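Local coordinates for putative Lipoprotein (Clostridium perfringens, PDB 5J7R), which is a putative lipoprotein of unestablished activity that carries a sporulation and spore germination (GerMN-type) domain and may act at the cell membrane, at the interface of chains A and B. Sequence-based numbering; all coordinates share one arbitrary frame. Chains: chain A/B, Putative Lipoprotein.

Contact 1: the interface of chains A and B. Residues chain A 108, 111-112, 115; chain B 38, 40.
B:Pro40 points CB and CG of its pyrrolidine ring at helix 107-121 of chain A, in a contact between two copies of a sporulation and spore germination (GerMN-type) domain. The tight part is this ring and the two helix residues that flank it, A:Thr108 and A:Gln111, one turn apart; it packs by van der Waals contact, with no N or O of one chain within bonding reach of the other. CB of B:Pro40 comes 3.3 Å from the backbone O of A:Thr108. The glutamine reaches over the ring because its CG is anti to the backbone N (chi1 -177°) and the chain runs on extended. The flat face of its amide covers CG of B:Pro40, which lies almost straight along the normal from CD of A:Gln111, 3.4 Å away, with OE1 and NE2 to either side. NE2 of A:Gln111 also donates to the carboxylate oxygen OE2 of A:Glu115 at 3.0 Å. The bond is fairly straight and leaves close to the amide plane, but reaches OE2 from above the carboxylate plane, 50° out of it. It probably limits rotation of the amide. Contact thins out on both flanks. A:Glu115 sits at the margin, its OE1 4.1 Å from O of B:Pro40. Toward the turn of the chain B loop, the poorly ordered B:Gln38 buries little surface, and the methyl CG2 of A:Thr108 lies 4.4 Å from B:Gln38 O.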
ATOM      1  N   THR A 108      12.616   8.391 -31.135  1.00 73.60           N
ATOM      2  CA  THR A 108      11.441   7.520 -31.024  1.00 78.04           C
ATOM      3  C   THR A 108      11.548   6.636 -29.776  1.00 75.30           C
ATOM      4  O   THR A 108      10.550   6.422 -29.093  1.00 80.88           O
ATOM      5  CB  THR A 108      11.172   6.692 -32.307  1.00 80.57           C
ATOM      6  OG1 THR A 108      12.323   5.898 -32.612  1.00 82.73           O
ATOM      7  CG2 THR A 108      10.863   7.632 -33.472  1.00 83.51           C
ATOM      8  N   GLN A 111      11.181   8.893 -26.614  1.00 71.74           N
ATOM      9  CA  GLN A 111       9.794   9.313 -26.419  1.00 70.10           C
ATOM     10  C   GLN A 111       8.974   8.180 -25.793  1.00 65.26           C
ATOM     11  O   GLN A 111       8.091   8.435 -24.980  1.00 65.80           O
ATOM     12  CB  GLN A 111       9.158   9.784 -27.726  1.00 71.45           C
ATOM     13  CG  GLN A 111       7.735  10.288 -27.539  1.00 73.14           C
ATOM     14  CD  GLN A 111       7.126  10.875 -28.793  1.00 77.02           C
ATOM     15  OE1 GLN A 111       7.820  11.155 -29.771  1.00 76.66           O
ATOM     16  NE2 GLN A 111       5.815  11.079 -28.763  1.00 80.12           N
ATOM     17  N   ALA A 112       9.273   6.940 -26.170  1.00 65.08           N
ATOM     18  CA  ALA A 112       8.563   5.777 -25.624  1.00 64.19           C
ATOM     19  C   ALA A 112       8.905   5.623 -24.146  1.00 60.26           C
ATOM     20  O   ALA A 112       8.048   5.283 -23.336  1.00 64.68           O
ATOM     21  CB  ALA A 112       8.923   4.518 -26.391  1.00 65.00           C
ATOM     22  N   GLU A 115       7.009   8.349 -22.192  1.00 59.88           N
ATOM     23  CA  GLU A 115       5.581   8.025 -22.195  1.00 61.28           C
ATOM     24  C   GLU A 115       5.302   6.788 -21.327  1.00 58.39           C
ATOM     25  O   GLU A 115       4.257   6.712 -20.683  1.00 58.23           O
ATOM     26  CB  GLU A 115       5.048   7.810 -23.614  1.00 63.73           C
ATOM     27  CG  GLU A 115       5.000   9.080 -24.455  1.00 69.21           C
ATOM     28  CD  GLU A 115       4.466   8.868 -25.869  1.00 72.50           C
ATOM     29  OE1 GLU A 115       4.344   7.705 -26.283  1.00 78.02           O
ATOM     30  OE2 GLU A 115       4.189   9.863 -26.580  1.00 76.46           O
TER
ATOM     31  N   GLN B  38       8.571   5.390 -36.959  1.00122.83           N
ATOM     32  CA  GLN B  38       7.874   6.655 -37.153  1.00125.53           C
ATOM     33  C   GLN B  38       7.011   6.993 -35.931  1.00119.69           C
ATOM     34  O   GLN B  38       6.979   8.147 -35.490  1.00123.35           O
ATOM     35  CB  GLN B  38       7.009   6.553 -38.432  1.00128.72           C
ATOM     36  CG  GLN B  38       6.031   7.704 -38.673  1.00133.90           C
ATOM     37  CD  GLN B  38       6.653   9.082 -38.823  1.00139.01           C
ATOM     38  OE1 GLN B  38       7.818   9.231 -39.190  1.00143.46           O
ATOM     39  NE2 GLN B  38       5.846  10.109 -38.569  1.00140.46           N
ATOM     40  N   PRO B  40       6.298   6.145 -31.922  1.00 94.86           N
ATOM     41  CA  PRO B  40       6.655   5.481 -30.668  1.00 89.93           C
ATOM     42  C   PRO B  40       5.383   4.968 -30.005  1.00 88.12           C
ATOM     43  O   PRO B  40       4.387   5.696 -29.900  1.00 86.44           O
ATOM     44  CB  PRO B  40       7.329   6.586 -29.855  1.00 90.17           C
ATOM     45  CG  PRO B  40       6.744   7.849 -30.363  1.00 95.25           C
ATOM     46  CD  PRO B  40       6.381   7.613 -31.807  1.00 95.65           C
TER

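Contact 2: the interface of chains A and B. Residues chain A 75-76, 108-109, 112, 116; chain B 31-32, 34, 40, 42.
B:Asp32 buries the most surface in the patch, its carboxylate held between A:Lys109 and A:Ala112 of helix 107-121. Its CG is anti to the backbone N (chi1 -173°), which carries the carboxylate toward the helix. The end of the lysine chain passes obliquely across OD2 of B:Asp32, with CE close by and NZ making a salt bridge at 3.0 Å through the anti lone pair, the one turned away from OD1. The lysine bends at chi2 (73°), and NZ also donates to the backbone O of A:Pro75, nearly along the C=O axis, which tethers the ammonium to the loop before strand 83-89. A:Ala112, on the next helical turn, covers one face of the carboxylate with CB, 3.7 Å from OD1 of B:Asp32. From the opposite face the backbone N of B:Thr34 donates to OD1, which also takes the hydroxyl OG1 of B:Thr34 at 2.9 Å, nearly in line with the C-O bond. With both oxygens bonded, rotation of the carboxylate should be restrained. O of A:Ala112 faces the methyl CG2 of B:Ile42 at 3.5 Å, and B:Pro40, burying as much here as the alanine, extends the cover toward A:Thr108. Beside the ion pair, the methyl CG2 of A:Ile76 packs 3.5 Å from the backbone N of B:Asp32. The site joins the end of strand 24-32 and the start of strand 42-50 of chain B to helix 107-121 and the loop at 75-76 of chain A.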
ATOM      1  N   PRO A  75      12.753  -3.040 -23.291  1.00 66.41           N
ATOM      2  CA  PRO A  75      12.942  -2.176 -22.119  1.00 66.45           C
ATOM      3  C   PRO A  75      12.922  -0.679 -22.468  1.00 67.66           C
ATOM      4  O   PRO A  75      13.162  -0.300 -23.628  1.00 71.72           O
ATOM      5  CB  PRO A  75      14.330  -2.578 -21.599  1.00 66.43           C
ATOM      6  CG  PRO A  75      15.011  -3.217 -22.763  1.00 70.61           C
ATOM      7  CD  PRO A  75      13.926  -3.902 -23.527  1.00 67.33           C
ATOM      8  N   ILE A  76      12.618   0.138 -21.462  1.00 60.29           N
ATOM      9  CA  ILE A  76      12.563   1.601 -21.596  1.00 60.29           C
ATOM     10  C   ILE A  76      13.706   2.323 -20.870  1.00 58.27           C
ATOM     11  O   ILE A  76      13.926   3.511 -21.107  1.00 59.93           O
ATOM     12  CB  ILE A  76      11.200   2.182 -21.149  1.00 56.92           C
ATOM     13  CG1 ILE A  76      10.891   1.855 -19.685  1.00 55.65           C
ATOM     14  CG2 ILE A  76      10.099   1.648 -22.055  1.00 59.25           C
ATOM     15  CD1 ILE A  76       9.627   2.511 -19.181  1.00 57.33           C
ATOM     16  N   THR A 108      12.616   8.391 -31.135  1.00 73.60           N
ATOM     17  CA  THR A 108      11.441   7.520 -31.024  1.00 78.04           C
ATOM     18  C   THR A 108      11.548   6.636 -29.776  1.00 75.30           C
ATOM     19  O   THR A 108      10.550   6.422 -29.093  1.00 80.88           O
ATOM     20  CB  THR A 108      11.172   6.692 -32.307  1.00 80.57           C
ATOM     21  OG1 THR A 108      12.323   5.898 -32.612  1.00 82.73           O
ATOM     22  CG2 THR A 108      10.863   7.632 -33.472  1.00 83.51           C
ATOM     23  N   LYS A 109      12.752   6.151 -29.465  1.00 72.45           N
ATOM     24  CA  LYS A 109      12.965   5.302 -28.287  1.00 69.32           C
ATOM     25  C   LYS A 109      12.836   6.143 -27.011  1.00 67.41           C
ATOM     26  O   LYS A 109      12.172   5.729 -26.051  1.00 64.93           O
ATOM     27  CB  LYS A 109      14.342   4.627 -28.353  1.00 69.15           C
ATOM     28  CG  LYS A 109      14.697   3.663 -27.254  1.00 73.63           C
ATOM     29  CD  LYS A 109      13.938   2.352 -27.364  1.00 78.98           C
ATOM     30  CE  LYS A 109      14.089   1.520 -26.060  1.00 80.47           C
ATOM     31  NZ  LYS A 109      13.712   0.074 -26.131  1.00 85.74           N
ATOM     32  N   ALA A 112       9.273   6.940 -26.170  1.00 65.08           N
ATOM     33  CA  ALA A 112       8.563   5.777 -25.624  1.00 64.19           C
ATOM     34  C   ALA A 112       8.905   5.623 -24.146  1.00 60.26           C
ATOM     35  O   ALA A 112       8.048   5.283 -23.336  1.00 64.68           O
ATOM     36  CB  ALA A 112       8.923   4.518 -26.391  1.00 65.00           C
ATOM     37  N   GLY A 116       6.240   5.836 -21.315  1.00 53.51           N
ATOM     38  CA  GLY A 116       6.106   4.610 -20.515  1.00 53.09           C
ATOM     39  C   GLY A 116       6.170   4.869 -19.011  1.00 47.03           C
ATOM     40  O   GLY A 116       5.404   4.298 -18.243  1.00 43.54           O
TER
ATOM     41  N   PHE B  31       5.798  -0.751 -21.240  1.00 57.03           N
ATOM     42  CA  PHE B  31       7.112  -0.907 -21.852  1.00 58.88           C
ATOM     43  C   PHE B  31       7.073  -0.489 -23.315  1.00 60.00           C
ATOM     44  O   PHE B  31       6.025  -0.097 -23.832  1.00 63.33           O
ATOM     45  CB  PHE B  31       7.616  -2.340 -21.701  1.00 56.28           C
ATOM     46  CG  PHE B  31       7.923  -2.707 -20.289  1.00 58.28           C
ATOM     47  CD1 PHE B  31       9.111  -2.286 -19.698  1.00 58.71           C
ATOM     48  CD2 PHE B  31       7.049  -3.489 -19.545  1.00 57.25           C
ATOM     49  CE1 PHE B  31       9.403  -2.621 -18.389  1.00 57.70           C
ATOM     50  CE2 PHE B  31       7.345  -3.834 -18.240  1.00 55.76           C
ATOM     51  CZ  PHE B  31       8.521  -3.402 -17.663  1.00 56.78           C
ATOM     52  N   ASP B  32       8.226  -0.558 -23.969  1.00 63.72           N
ATOM     53  CA  ASP B  32       8.339  -0.167 -25.370  1.00 69.58           C
ATOM     54  C   ASP B  32       7.802  -1.266 -26.301  1.00 70.99           C
ATOM     55  O   ASP B  32       8.345  -2.374 -26.352  1.00 71.03           O
ATOM     56  CB  ASP B  32       9.811   0.140 -25.692  1.00 71.88           C
ATOM     57  CG  ASP B  32      10.014   0.715 -27.080  1.00 73.44           C
ATOM     58  OD1 ASP B  32       9.026   1.038 -27.765  1.00 80.21           O
ATOM     59  OD2 ASP B  32      11.183   0.866 -27.487  1.00 79.15           O
ATOM     60  N   THR B  34       7.271  -0.583 -29.688  1.00 80.92           N
ATOM     61  CA  THR B  34       7.493   0.012 -31.012  1.00 83.85           C
ATOM     62  C   THR B  34       8.017  -0.943 -32.107  1.00 87.47           C
ATOM     63  O   THR B  34       8.898  -1.806 -31.907  1.00 88.98           O
ATOM     64  CB  THR B  34       8.379   1.300 -30.898  1.00 84.96           C
ATOM     65  OG1 THR B  34       7.742   2.278 -30.055  1.00 80.57           O
ATOM     66  CG2 THR B  34       8.628   1.927 -32.264  1.00 85.73           C
ATOM     67  N   PRO B  40       6.298   6.145 -31.922  1.00 94.86           N
ATOM     68  CA  PRO B  40       6.655   5.481 -30.668  1.00 89.93           C
ATOM     69  C   PRO B  40       5.383   4.968 -30.005  1.00 88.12           C
ATOM     70  O   PRO B  40       4.387   5.696 -29.900  1.00 86.44           O
ATOM     71  CB  PRO B  40       7.329   6.586 -29.855  1.00 90.17           C
ATOM     72  CG  PRO B  40       6.744   7.849 -30.363  1.00 95.25           C
ATOM     73  CD  PRO B  40       6.381   7.613 -31.807  1.00 95.65           C
ATOM     74  N   ILE B  42       3.721   2.352 -26.720  1.00 71.74           N
ATOM     75  CA  ILE B  42       3.898   1.644 -25.452  1.00 68.20           C
ATOM     76  C   ILE B  42       2.772   0.619 -25.275  1.00 68.10           C
ATOM     77  O   ILE B  42       1.628   0.890 -25.621  1.00 66.23           O
ATOM     78  CB  ILE B  42       3.971   2.620 -24.250  1.00 65.57           C
ATOM     79  CG1 ILE B  42       2.717   3.501 -24.166  1.00 67.65           C
ATOM     80  CG2 ILE B  42       5.211   3.502 -24.365  1.00 64.90           C
ATOM     81  CD1 ILE B  42       2.709   4.479 -23.003  1.00 68.93           C
TER

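Contacts 1 and 2 adjoin on one surface, with the centres of their C-alpha atoms about 5 Å apart, and they share A:Thr108, A:Ala112 and B:Pro40. Both use helix 107-121 of chain A: contact 1 supplies apolar packing near the turn of the chain B hairpin, and contact 2 adds a charged clasp closer to its strands. Together they hold the far end of the hairpin arm formed by strands 24-32 and 42-50 against the partner. The two-fold repeats this with the chains exchanged, so each chain reaches an arm onto the other; this pairing may or may not be the one used in the cell.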